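Long-range contacts in malate dehydrogenase (Plasmodium falciparum, PDB 6Y91), which probably catalyses the reversible NAD-dependent oxidation of malate to oxaloacetate, as a member of the lactate/malate dehydrogenase superfamily: residues I7-I12 / G36-K41; V74-V79 / I115-P120; C140-I145 / A234-M239. All coordinates share one frame; numbering follows the deposited sequence.

Contact 1: residues I7-I12 / G36-K41. With NAD (nicotinamide-adenine-dinucleotide), chain E.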
loop_
_atom_site.group_PDB
_atom_site.type_symbol
_atom_site.label_atom_id
_atom_site.label_comp_id
_atom_site.label_asym_id
_atom_site.label_seq_id
_atom_site.Cartn_x
_atom_site.Cartn_y
_atom_site.Cartn_z
ATOM N N ILE A 7 17.647 17.901 -3.254
ATOM C CA ILE A 7 18.886 18.636 -3.530
ATOM C C ILE A 7 20.041 17.702 -3.181
ATOM O O ILE A 7 20.499 17.629 -2.040
ATOM C CB ILE A 7 18.948 19.957 -2.769
ATOM C CG1 ILE A 7 17.810 20.868 -3.224
ATOM C CG2 ILE A 7 20.294 20.641 -2.981
ATOM C CD1 ILE A 7 17.825 22.221 -2.574
ATOM N N GLY A 8 20.521 16.983 -4.190
ATOM C CA GLY A 8 21.381 15.836 -3.976
ATOM C C GLY A 8 20.699 14.577 -4.463
ATOM O O GLY A 8 19.684 14.152 -3.901
ATOM N N SER A 9 21.246 13.969 -5.511
ATOM C CA SER A 9 20.668 12.787 -6.134
ATOM C C SER A 9 21.602 11.594 -5.998
ATOM O O SER A 9 21.777 10.804 -6.929
ATOM C CB SER A 9 20.335 13.056 -7.600
ATOM O OG SER A 9 19.771 14.346 -7.761
ATOM N N GLY A 10 22.210 11.454 -4.826
ATOM C CA GLY A 10 22.975 10.271 -4.488
ATOM C C GLY A 10 22.098 9.163 -3.947
ATOM O O GLY A 10 20.903 9.072 -4.254
ATOM N N GLN A 11 22.700 8.309 -3.115
ATOM C CA GLN A 11 22.016 7.095 -2.683
ATOM C C GLN A 11 20.798 7.404 -1.821
ATOM O O GLN A 11 19.741 6.784 -1.990
ATOM C CB GLN A 11 22.992 6.178 -1.947
ATOM C CG GLN A 11 23.705 5.189 -2.860
ATOM C CD GLN A 11 22.811 4.044 -3.313
ATOM O OE1 GLN A 11 21.815 4.250 -4.011
ATOM N NE2 GLN A 11 23.169 2.828 -2.923
ATOM N N ILE A 12 20.915 8.353 -0.891
ATOM C CA ILE A 12 19.788 8.656 -0.012
ATOM C C ILE A 12 18.712 9.421 -0.772
ATOM O O ILE A 12 17.519 9.108 -0.674
ATOM C CB ILE A 12 20.260 9.433 1.229
ATOM C CG1 ILE A 12 21.140 8.548 2.114
ATOM C CG2 ILE A 12 19.068 9.956 2.020
ATOM C CD1 ILE A 12 21.589 9.223 3.398
ATOM N N GLY A 36 24.372 14.682 -15.668
ATOM C CA GLY A 36 23.890 13.393 -16.108
ATOM C C GLY A 36 23.309 12.513 -15.019
ATOM O O GLY A 36 22.354 11.773 -15.281
ATOM N N ILE A 37 23.858 12.572 -13.804
ATOM C CA ILE A 37 23.404 11.674 -12.738
ATOM C C ILE A 37 21.917 11.834 -12.436
ATOM O O ILE A 37 21.196 10.824 -12.440
ATOM C CB ILE A 37 24.285 11.840 -11.491
ATOM C CG1 ILE A 37 25.641 11.168 -11.707
ATOM C CG2 ILE A 37 23.596 11.245 -10.274
ATOM C CD1 ILE A 37 26.546 11.224 -10.500
ATOM N N PRO A 38 21.388 13.041 -12.180
ATOM C CA PRO A 38 19.945 13.127 -11.896
ATOM C C PRO A 38 19.080 12.796 -13.098
ATOM O O PRO A 38 17.987 12.247 -12.918
ATOM C CB PRO A 38 19.741 14.578 -11.436
ATOM C CG PRO A 38 21.016 15.282 -11.629
ATOM C CD PRO A 38 22.035 14.368 -12.206
ATOM N N GLN A 39 19.528 13.115 -14.316
ATOM C CA GLN A 39 18.767 12.740 -15.504
ATOM C C GLN A 39 18.674 11.225 -15.640
ATOM O O GLN A 39 17.604 10.686 -15.946
ATOM C CB GLN A 39 19.404 13.352 -16.753
ATOM C CG GLN A 39 19.369 14.874 -16.801
ATOM C CD GLN A 39 20.510 15.512 -16.024
ATOM O OE1 GLN A 39 21.202 14.845 -15.255
ATOM N NE2 GLN A 39 20.709 16.808 -16.223
ATOM N N GLY A 40 19.789 10.523 -15.423
ATOM C CA GLY A 40 19.770 9.071 -15.510
ATOM C C GLY A 40 18.898 8.432 -14.446
ATOM O O GLY A 40 18.092 7.542 -14.734
ATOM N N LYS A 41 19.056 8.871 -13.195
ATOM C CA LYS A 41 18.258 8.308 -12.110
ATOM C C LYS A 41 16.783 8.661 -12.268
ATOM O O LYS A 41 15.908 7.863 -11.906
ATOM C CB LYS A 41 18.800 8.783 -10.762
ATOM C CG LYS A 41 20.150 8.170 -10.412
ATOM C CD LYS A 41 20.521 8.390 -8.958
ATOM C CE LYS A 41 21.925 7.875 -8.670
ATOM N NZ LYS A 41 22.127 7.547 -7.233
HETATM P PA NAD E . 26.169 10.525 -1.848
HETATM O O1A NAD E . 26.020 9.150 -2.287
HETATM O O2A NAD E . 27.573 10.774 -2.091
HETATM O O5B NAD E . 25.218 11.545 -2.685
HETATM C C5B NAD E . 25.433 12.919 -2.455
HETATM C C4B NAD E . 25.318 13.671 -3.713
HETATM O O4B NAD E . 25.560 15.118 -3.445
HETATM C C3B NAD E . 26.366 13.207 -4.680
HETATM O O3B NAD E . 25.705 12.616 -5.853
HETATM C C2B NAD E . 27.133 14.371 -5.065
HETATM O O2B NAD E . 27.358 14.357 -6.509
HETATM C C1B NAD E . 26.260 15.524 -4.702
HETATM N N9A NAD E . 26.922 16.781 -4.557
HETATM C C8A NAD E . 28.208 16.968 -4.284
HETATM N N7A NAD E . 28.438 18.111 -4.235
HETATM C C5A NAD E . 27.339 18.873 -4.468
HETATM C C6A NAD E . 27.054 20.308 -4.531
HETATM N N6A NAD E . 28.100 21.298 -4.313
HETATM N N1A NAD E . 25.691 20.742 -4.821
HETATM C C2A NAD E . 24.789 19.749 -5.015
HETATM N N3A NAD E . 25.041 18.518 -4.959
HETATM C C4A NAD E . 26.109 18.061 -4.731
HETATM O O3 NAD E . 25.796 10.712 -0.261
HETATM P PN NAD E . 24.516 9.993 0.524
HETATM O O1N NAD E . 23.243 10.174 -0.189
HETATM O O2N NAD E . 24.644 8.540 0.616
HETATM O O5D NAD E . 24.400 10.738 2.006
HETATM C C5D NAD E . 23.973 12.095 1.997
HETATM C C4D NAD E . 24.296 12.811 3.242
HETATM O O4D NAD E . 23.488 12.316 4.403
HETATM C C3D NAD E . 25.748 12.468 3.539
HETATM O O3D NAD E . 26.450 13.539 4.193
HETATM C C2D NAD E . 25.645 11.375 4.465
HETATM O O2D NAD E . 26.961 11.181 4.975
HETATM C C1D NAD E . 24.543 11.891 5.410
HETATM N N1N NAD E . 24.067 11.060 6.281
HETATM C C2N NAD E . 23.214 11.614 7.255
HETATM C C3N NAD E . 22.478 10.698 8.316
HETATM C C7N NAD E . 21.530 11.360 9.349
HETATM O O7N NAD E . 21.092 10.758 10.278
HETATM N N7N NAD E . 21.174 12.776 9.156
HETATM C C4N NAD E . 22.693 9.338 8.281
HETATM C C5N NAD E . 23.403 8.796 7.198
HETATM C C6N NAD E . 24.046 9.713 6.103
#

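Contact 2: residues V74-V79 / I115-P120. With NAD (nicotinamide-adenine-dinucleotide), chain E.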
loop_
_atom_site.group_PDB
_atom_site.type_symbol
_atom_site.label_atom_id
_atom_site.label_comp_id
_atom_site.label_asym_id
_atom_site.label_seq_id
_atom_site.Cartn_x
_atom_site.Cartn_y
_atom_site.Cartn_z
ATOM N N VAL A 74 14.805 18.331 0.397
ATOM C CA VAL A 74 15.604 17.333 1.095
ATOM C C VAL A 74 17.043 17.499 0.627
ATOM O O VAL A 74 17.357 17.237 -0.542
ATOM C CB VAL A 74 15.097 15.908 0.842
ATOM C CG1 VAL A 74 16.052 14.893 1.446
ATOM C CG2 VAL A 74 13.700 15.743 1.422
ATOM N N ILE A 75 17.915 17.936 1.530
ATOM C CA ILE A 75 19.294 18.286 1.202
ATOM C C ILE A 75 20.208 17.158 1.660
ATOM O O ILE A 75 20.419 16.963 2.862
ATOM C CB ILE A 75 19.701 19.617 1.843
ATOM C CG1 ILE A 75 18.711 20.712 1.456
ATOM C CG2 ILE A 75 21.117 19.999 1.433
ATOM C CD1 ILE A 75 18.900 21.989 2.216
ATOM N N THR A 76 20.745 16.407 0.699
ATOM C CA THR A 76 21.803 15.436 0.943
ATOM C C THR A 76 23.118 15.836 0.289
ATOM O O THR A 76 24.087 15.071 0.354
ATOM C CB THR A 76 21.381 14.051 0.436
ATOM O OG1 THR A 76 20.948 14.153 -0.925
ATOM C CG2 THR A 76 20.247 13.495 1.278
ATOM N N ALA A 77 23.169 17.009 -0.339
ATOM C CA ALA A 77 24.348 17.449 -1.075
ATOM C C ALA A 77 25.563 17.568 -0.161
ATOM O O ALA A 77 25.517 18.239 0.873
ATOM C CB ALA A 77 24.065 18.787 -1.756
ATOM N N GLY A 78 26.648 16.909 -0.547
ATOM C CA GLY A 78 27.910 17.014 0.180
ATOM C C GLY A 78 28.848 15.896 -0.239
ATOM O O GLY A 78 28.766 15.388 -1.358
ATOM N N VAL A 79 29.726 15.516 0.679
ATOM C CA VAL A 79 30.505 14.298 0.531
ATOM C C VAL A 79 30.200 13.427 1.736
ATOM O O VAL A 79 29.981 13.930 2.841
ATOM C CB VAL A 79 32.017 14.583 0.366
ATOM C CG1 VAL A 79 32.230 15.505 -0.831
ATOM C CG2 VAL A 79 32.639 15.189 1.620
ATOM N N ILE A 115 14.279 19.741 4.957
ATOM C CA ILE A 115 14.812 18.614 5.717
ATOM C C ILE A 115 16.267 18.427 5.295
ATOM O O ILE A 115 16.540 17.880 4.222
ATOM C CB ILE A 115 13.997 17.334 5.484
ATOM C CG1 ILE A 115 12.521 17.536 5.848
ATOM C CG2 ILE A 115 14.598 16.158 6.255
ATOM C CD1 ILE A 115 11.657 16.334 5.494
ATOM N N CYS A 116 17.202 18.860 6.144
ATOM C CA CYS A 116 18.626 18.692 5.868
ATOM C C CYS A 116 19.103 17.327 6.350
ATOM O O CYS A 116 18.667 16.843 7.400
ATOM C CB CYS A 116 19.430 19.810 6.540
ATOM S SG CYS A 116 18.844 21.474 6.167
ATOM N N VAL A 117 20.006 16.711 5.580
ATOM C CA VAL A 117 20.475 15.354 5.859
ATOM C C VAL A 117 21.996 15.323 5.922
ATOM O O VAL A 117 22.583 14.538 6.682
ATOM C CB VAL A 117 19.946 14.351 4.806
ATOM C CG1 VAL A 117 20.286 12.900 5.182
ATOM C CG2 VAL A 117 18.438 14.514 4.620
ATOM N N SER A 118 22.635 16.177 5.123
ATOM C CA SER A 118 24.093 16.187 5.004
ATOM C C SER A 118 24.756 16.325 6.371
ATOM O O SER A 118 24.280 17.058 7.231
ATOM C CB SER A 118 24.545 17.326 4.085
ATOM O OG SER A 118 23.693 17.450 2.958
ATOM N N ASN A 119 25.766 15.655 6.566
ATOM C CA ASN A 119 26.315 15.707 7.922
ATOM C C ASN A 119 27.618 16.536 7.940
ATOM O O ASN A 119 28.233 16.785 6.888
ATOM C CB ASN A 119 26.551 14.288 8.522
ATOM C CG ASN A 119 25.635 13.938 9.620
ATOM O OD1 ASN A 119 25.477 14.644 10.627
ATOM N ND2 ASN A 119 24.973 12.875 9.388
ATOM N N PRO A 120 28.141 16.928 9.133
ATOM C CA PRO A 120 27.499 16.636 10.425
ATOM C C PRO A 120 26.119 17.355 10.571
ATOM O O PRO A 120 25.977 18.563 10.345
ATOM C CB PRO A 120 28.466 17.199 11.453
ATOM C CG PRO A 120 29.354 18.135 10.749
ATOM C CD PRO A 120 29.402 17.699 9.305
HETATM P PA NAD E . 26.169 10.525 -1.848
HETATM O O1A NAD E . 26.020 9.150 -2.287
HETATM O O2A NAD E . 27.573 10.774 -2.091
HETATM O O5B NAD E . 25.218 11.545 -2.685
HETATM C C5B NAD E . 25.433 12.919 -2.455
HETATM C C4B NAD E . 25.318 13.671 -3.713
HETATM O O4B NAD E . 25.560 15.118 -3.445
HETATM C C3B NAD E . 26.366 13.207 -4.680
HETATM O O3B NAD E . 25.705 12.616 -5.853
HETATM C C2B NAD E . 27.133 14.371 -5.065
HETATM O O2B NAD E . 27.358 14.357 -6.509
HETATM C C1B NAD E . 26.260 15.524 -4.702
HETATM N N9A NAD E . 26.922 16.781 -4.557
HETATM C C8A NAD E . 28.208 16.968 -4.284
HETATM N N7A NAD E . 28.438 18.111 -4.235
HETATM C C5A NAD E . 27.339 18.873 -4.468
HETATM C C6A NAD E . 27.054 20.308 -4.531
HETATM N N6A NAD E . 28.100 21.298 -4.313
HETATM N N1A NAD E . 25.691 20.742 -4.821
HETATM C C2A NAD E . 24.789 19.749 -5.015
HETATM N N3A NAD E . 25.041 18.518 -4.959
HETATM C C4A NAD E . 26.109 18.061 -4.731
HETATM O O3 NAD E . 25.796 10.712 -0.261
HETATM P PN NAD E . 24.516 9.993 0.524
HETATM O O1N NAD E . 23.243 10.174 -0.189
HETATM O O2N NAD E . 24.644 8.540 0.616
HETATM O O5D NAD E . 24.400 10.738 2.006
HETATM C C5D NAD E . 23.973 12.095 1.997
HETATM C C4D NAD E . 24.296 12.811 3.242
HETATM O O4D NAD E . 23.488 12.316 4.403
HETATM C C3D NAD E . 25.748 12.468 3.539
HETATM O O3D NAD E . 26.450 13.539 4.193
HETATM C C2D NAD E . 25.645 11.375 4.465
HETATM O O2D NAD E . 26.961 11.181 4.975
HETATM C C1D NAD E . 24.543 11.891 5.410
HETATM N N1N NAD E . 24.067 11.060 6.281
HETATM C C2N NAD E . 23.214 11.614 7.255
HETATM C C3N NAD E . 22.478 10.698 8.316
HETATM C C7N NAD E . 21.530 11.360 9.349
HETATM O O7N NAD E . 21.092 10.758 10.278
HETATM N N7N NAD E . 21.174 12.776 9.156
HETATM C C4N NAD E . 22.693 9.338 8.281
HETATM C C5N NAD E . 23.403 8.796 7.198
HETATM C C6N NAD E . 24.046 9.713 6.103
#

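Contact 3: residues C140-I145 / A234-M239. With NAD (nicotinamide-adenine-dinucleotide), chain E.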
loop_
_atom_site.group_PDB
_atom_site.type_symbol
_atom_site.label_atom_id
_atom_site.label_comp_id
_atom_site.label_asym_id
_atom_site.label_seq_id
_atom_site.Cartn_x
_atom_site.Cartn_y
_atom_site.Cartn_z
ATOM N N CYS A 140 14.570 21.798 9.475
ATOM C CA CYS A 140 14.857 20.684 10.367
ATOM C C CYS A 140 15.897 19.783 9.720
ATOM O O CYS A 140 16.141 19.847 8.513
ATOM C CB CYS A 140 13.591 19.894 10.720
ATOM S SG CYS A 140 12.822 19.017 9.351
ATOM N N GLY A 141 16.517 18.954 10.552
ATOM C CA GLY A 141 17.326 17.849 10.081
ATOM C C GLY A 141 16.771 16.533 10.590
ATOM O O GLY A 141 16.119 16.479 11.633
ATOM N N MET A 142 17.025 15.470 9.832
ATOM C CA MET A 142 16.636 14.122 10.230
ATOM C C MET A 142 17.807 13.443 10.925
ATOM O O MET A 142 18.875 13.265 10.328
ATOM C CB MET A 142 16.187 13.307 9.019
ATOM C CG MET A 142 15.722 11.887 9.341
ATOM S SD MET A 142 17.042 10.665 9.550
ATOM C CE MET A 142 18.041 10.974 8.100
ATOM N N ALA A 143 17.607 13.066 12.187
ATOM C CA ALA A 143 18.548 12.194 12.876
ATOM C C ALA A 143 17.830 11.258 13.838
ATOM O O ALA A 143 17.961 10.033 13.738
ATOM C CB ALA A 143 19.584 13.019 13.631
ATOM N N GLY A 144 17.091 11.849 14.783
ATOM C CA GLY A 144 16.535 11.082 15.889
ATOM C C GLY A 144 15.777 9.843 15.461
ATOM O O GLY A 144 15.847 8.804 16.122
ATOM N N ILE A 145 15.048 9.928 14.343
ATOM C CA ILE A 145 14.215 8.802 13.933
ATOM C C ILE A 145 15.083 7.617 13.545
ATOM O O ILE A 145 14.686 6.458 13.723
ATOM C CB ILE A 145 13.284 9.211 12.776
ATOM C CG1 ILE A 145 12.462 10.439 13.149
ATOM C CG2 ILE A 145 12.357 8.062 12.397
ATOM C CD1 ILE A 145 11.719 11.016 11.977
ATOM N N ALA A 234 13.836 6.361 4.643
ATOM C CA ALA A 234 12.515 6.105 5.204
ATOM C C ALA A 234 12.182 7.103 6.305
ATOM O O ALA A 234 11.042 7.572 6.399
ATOM C CB ALA A 234 12.440 4.672 5.732
ATOM N N ALA A 235 13.166 7.447 7.139
ATOM C CA ALA A 235 12.956 8.472 8.155
ATOM C C ALA A 235 12.555 9.798 7.521
ATOM O O ALA A 235 11.613 10.459 7.976
ATOM C CB ALA A 235 14.219 8.634 9.002
ATOM N N ILE A 236 13.260 10.201 6.462
ATOM C CA ILE A 236 12.951 11.459 5.787
ATOM C C ILE A 236 11.539 11.426 5.215
ATOM O O ILE A 236 10.756 12.367 5.390
ATOM C CB ILE A 236 13.989 11.745 4.687
ATOM C CG1 ILE A 236 15.395 11.844 5.279
ATOM C CG2 ILE A 236 13.628 13.018 3.938
ATOM C CD1 ILE A 236 16.489 11.522 4.288
ATOM N N THR A 237 11.207 10.351 4.492
ATOM C CA THR A 237 9.900 10.247 3.846
ATOM C C THR A 237 8.756 10.403 4.842
ATOM O O THR A 237 7.745 11.047 4.536
ATOM C CB THR A 237 9.789 8.913 3.106
ATOM O OG1 THR A 237 10.895 8.773 2.209
ATOM C CG2 THR A 237 8.494 8.850 2.311
ATOM N N LYS A 238 8.892 9.828 6.040
ATOM C CA LYS A 238 7.814 9.951 7.015
ATOM C C LYS A 238 7.753 11.355 7.603
ATOM O O LYS A 238 6.670 11.816 7.984
ATOM C CB LYS A 238 7.956 8.892 8.109
ATOM C CG LYS A 238 7.476 7.509 7.674
ATOM C CD LYS A 238 5.966 7.488 7.445
ATOM C CE LYS A 238 5.387 6.082 7.560
ATOM N NZ LYS A 238 5.911 5.341 8.738
ATOM N N MET A 239 8.890 12.054 7.661
ATOM C CA MET A 239 8.858 13.468 8.019
ATOM C C MET A 239 8.201 14.289 6.917
ATOM O O MET A 239 7.442 15.226 7.198
ATOM C CB MET A 239 10.272 13.982 8.284
ATOM C CG MET A 239 10.910 13.457 9.557
ATOM S SD MET A 239 12.681 13.811 9.656
ATOM C CE MET A 239 12.659 15.559 10.034
HETATM P PA NAD E . 26.169 10.525 -1.848
HETATM O O1A NAD E . 26.020 9.150 -2.287
HETATM O O2A NAD E . 27.573 10.774 -2.091
HETATM O O5B NAD E . 25.218 11.545 -2.685
HETATM C C5B NAD E . 25.433 12.919 -2.455
HETATM C C4B NAD E . 25.318 13.671 -3.713
HETATM O O4B NAD E . 25.560 15.118 -3.445
HETATM C C3B NAD E . 26.366 13.207 -4.680
HETATM O O3B NAD E . 25.705 12.616 -5.853
HETATM C C2B NAD E . 27.133 14.371 -5.065
HETATM O O2B NAD E . 27.358 14.357 -6.509
HETATM C C1B NAD E . 26.260 15.524 -4.702
HETATM N N9A NAD E . 26.922 16.781 -4.557
HETATM C C8A NAD E . 28.208 16.968 -4.284
HETATM N N7A NAD E . 28.438 18.111 -4.235
HETATM C C5A NAD E . 27.339 18.873 -4.468
HETATM C C6A NAD E . 27.054 20.308 -4.531
HETATM N N6A NAD E . 28.100 21.298 -4.313
HETATM N N1A NAD E . 25.691 20.742 -4.821
HETATM C C2A NAD E . 24.789 19.749 -5.015
HETATM N N3A NAD E . 25.041 18.518 -4.959
HETATM C C4A NAD E . 26.109 18.061 -4.731
HETATM O O3 NAD E . 25.796 10.712 -0.261
HETATM P PN NAD E . 24.516 9.993 0.524
HETATM O O1N NAD E . 23.243 10.174 -0.189
HETATM O O2N NAD E . 24.644 8.540 0.616
HETATM O O5D NAD E . 24.400 10.738 2.006
HETATM C C5D NAD E . 23.973 12.095 1.997
HETATM C C4D NAD E . 24.296 12.811 3.242
HETATM O O4D NAD E . 23.488 12.316 4.403
HETATM C C3D NAD E . 25.748 12.468 3.539
HETATM O O3D NAD E . 26.450 13.539 4.193
HETATM C C2D NAD E . 25.645 11.375 4.465
HETATM O O2D NAD E . 26.961 11.181 4.975
HETATM C C1D NAD E . 24.543 11.891 5.410
HETATM N N1N NAD E . 24.067 11.060 6.281
HETATM C C2N NAD E . 23.214 11.614 7.255
HETATM C C3N NAD E . 22.478 10.698 8.316
HETATM C C7N NAD E . 21.530 11.360 9.349
HETATM O O7N NAD E . 21.092 10.758 10.278
HETATM N N7N NAD E . 21.174 12.776 9.156
HETATM C C4N NAD E . 22.693 9.338 8.281
HETATM C C5N NAD E . 23.403 8.796 7.198
HETATM C C6N NAD E . 24.046 9.713 6.103
#

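Contact 1: residues I7-I12 / G36-K41
S9 and K41 carry most of this contact, in which the glycine-rich turn of the Rossmann-type nucleotide-binding motif meets the first turn of helix 37-52. G8 and G10 belong to the GxGxxG pattern, and the turn leads directly into helix 11-22.

The polar part is slight. K41 directs its ammonium group at the backbone of the turn, and NZ makes a weak hydrogen bond of 3.3 Å to S9 O. Its chain is extended beyond CG, which carries NZ from the helix across to the turn; CD and CE lie alongside the same carbonyl oxygen. S9 OG finds its partner elsewhere, in the carbonyl oxygen of Y31, while S9 N is bonded to OD2 of D32, whose OD1 is itself hydrogen-bonded to NAD. Beyond the turn, Q11 NE2 is hydrogen-bonded to OE1 of Q11 of the second subunit, so the start of helix 11-22 also lies at a subunit interface.

Carbon-to-oxygen van der Waals contacts lie beside these bonds. The ring of P38 rests against the serine, with CB 3.7 Å from S9 OG, and the CG2 branch of I37 lies 3.8 Å from S9 O.

The cofactor occupies another side of the turn. With no side chain on G10, its CA comes within 3.1 Å of NAD O5B. I12, in the first turn of helix 11-22, receives the nicotinamide-side phosphate: I12 N donates to NAD O1N at 3.0 Å, and the N-H...O angle is 164°.

Contact 2: residues V74-V79 / I115-P120
T76 and V117 fit together just past the ends of two parallel Rossmann strands, their side chains running alongside each other in the same direction. T76 CG2 packs against V117 CB at 3.6 Å, and V117 CG2 sits in the hollow between the methyls T76 CG2 and V74 CG1. The V117 methyl CG1 reaches the nicotinamide ribose of NAD, 3.3 Å from O4D. On the other face the tip of I75, CD1, lies 4.0 Å from C116 SG.

The backbones are paired through I75, whose N donates to I115 O and whose O accepts from both V117 N, at 2.8 Å, and S118 N. Where the strands part, the S118 side chain links the two chains: OG donates to A77 O at 2.9 Å, approaching from above the carbonyl plane, 51° out of it. The loops then border the cofactor, A77 CB against the adenine and N119 N bonded to NAD O3D.

Strand 72-75 is flanked by strands 3-7 and 113-116. Helix 230-244 covers V74, I115 and V117 through I236 and I240, while helices 92-108 and 121-132 cover I75 and C116.

Contact 3: residues C140-I145 / A234-M239
The two backbones approach most closely at I145 and A235, whose CA atoms are 5.9 Å apart, as the chain leaving strand 139-141 turns into helix 144-158 beside helix 230-244. No hydrogen bond joins the two segments; two methionines do most of the work. M142 and M239 cross at about a right angle, with the M239 sulfur SD laid against M142 CB at 3.6 Å. A bend at chi3 (75°) swings the M239 methyl CE back to C140 SG, 3.5 Å away.

M142 puts CG anti to its backbone nitrogen (chi1 -178°) and then folds twice, which lays its sulfur SD over A235 CB at 3.5 Å. The methyl CE ends between I236 CG1, at 4.0 Å, and the carboxamide carbon C7N of NAD. I145 closes the other end: CG2 touches A235 CB, and the I145 and M239 side chains cross obliquely, with CD1 of I145 3.5 Å from CG of M239.

This apolar cluster backs the nicotinamide pocket. M142 O accepts from the carboxamide nitrogen N7N of NAD at 2.6 Å, and A143 packs on H174, the predicted proton acceptor. Strand 139-141 pairs with strand 113-116, I236 also packs on helix 11-22, and strand 249-258 borders I145 and M239 through F251 and C253.

How the contacts relate
Along the chain the three contacts come one after another without overlap, and all three touch the same NAD. Contacts 1 and 2 lie about 13 Å apart between centres and contacts 2 and 3 about 12 Å apart, whereas contacts 1 and 3 are separated by about 19 Å. The parallel sheet connects them: I7 pairs with V74 and T76, and C116 pairs with C140 and M142. I236 of helix 230-244, in the C-terminal alpha/beta domain, reaches I12, V74 and V117, bringing that domain against the nucleotide-binding fold. Together they border the dinucleotide from its adenine side through the phosphates to the nicotinamide.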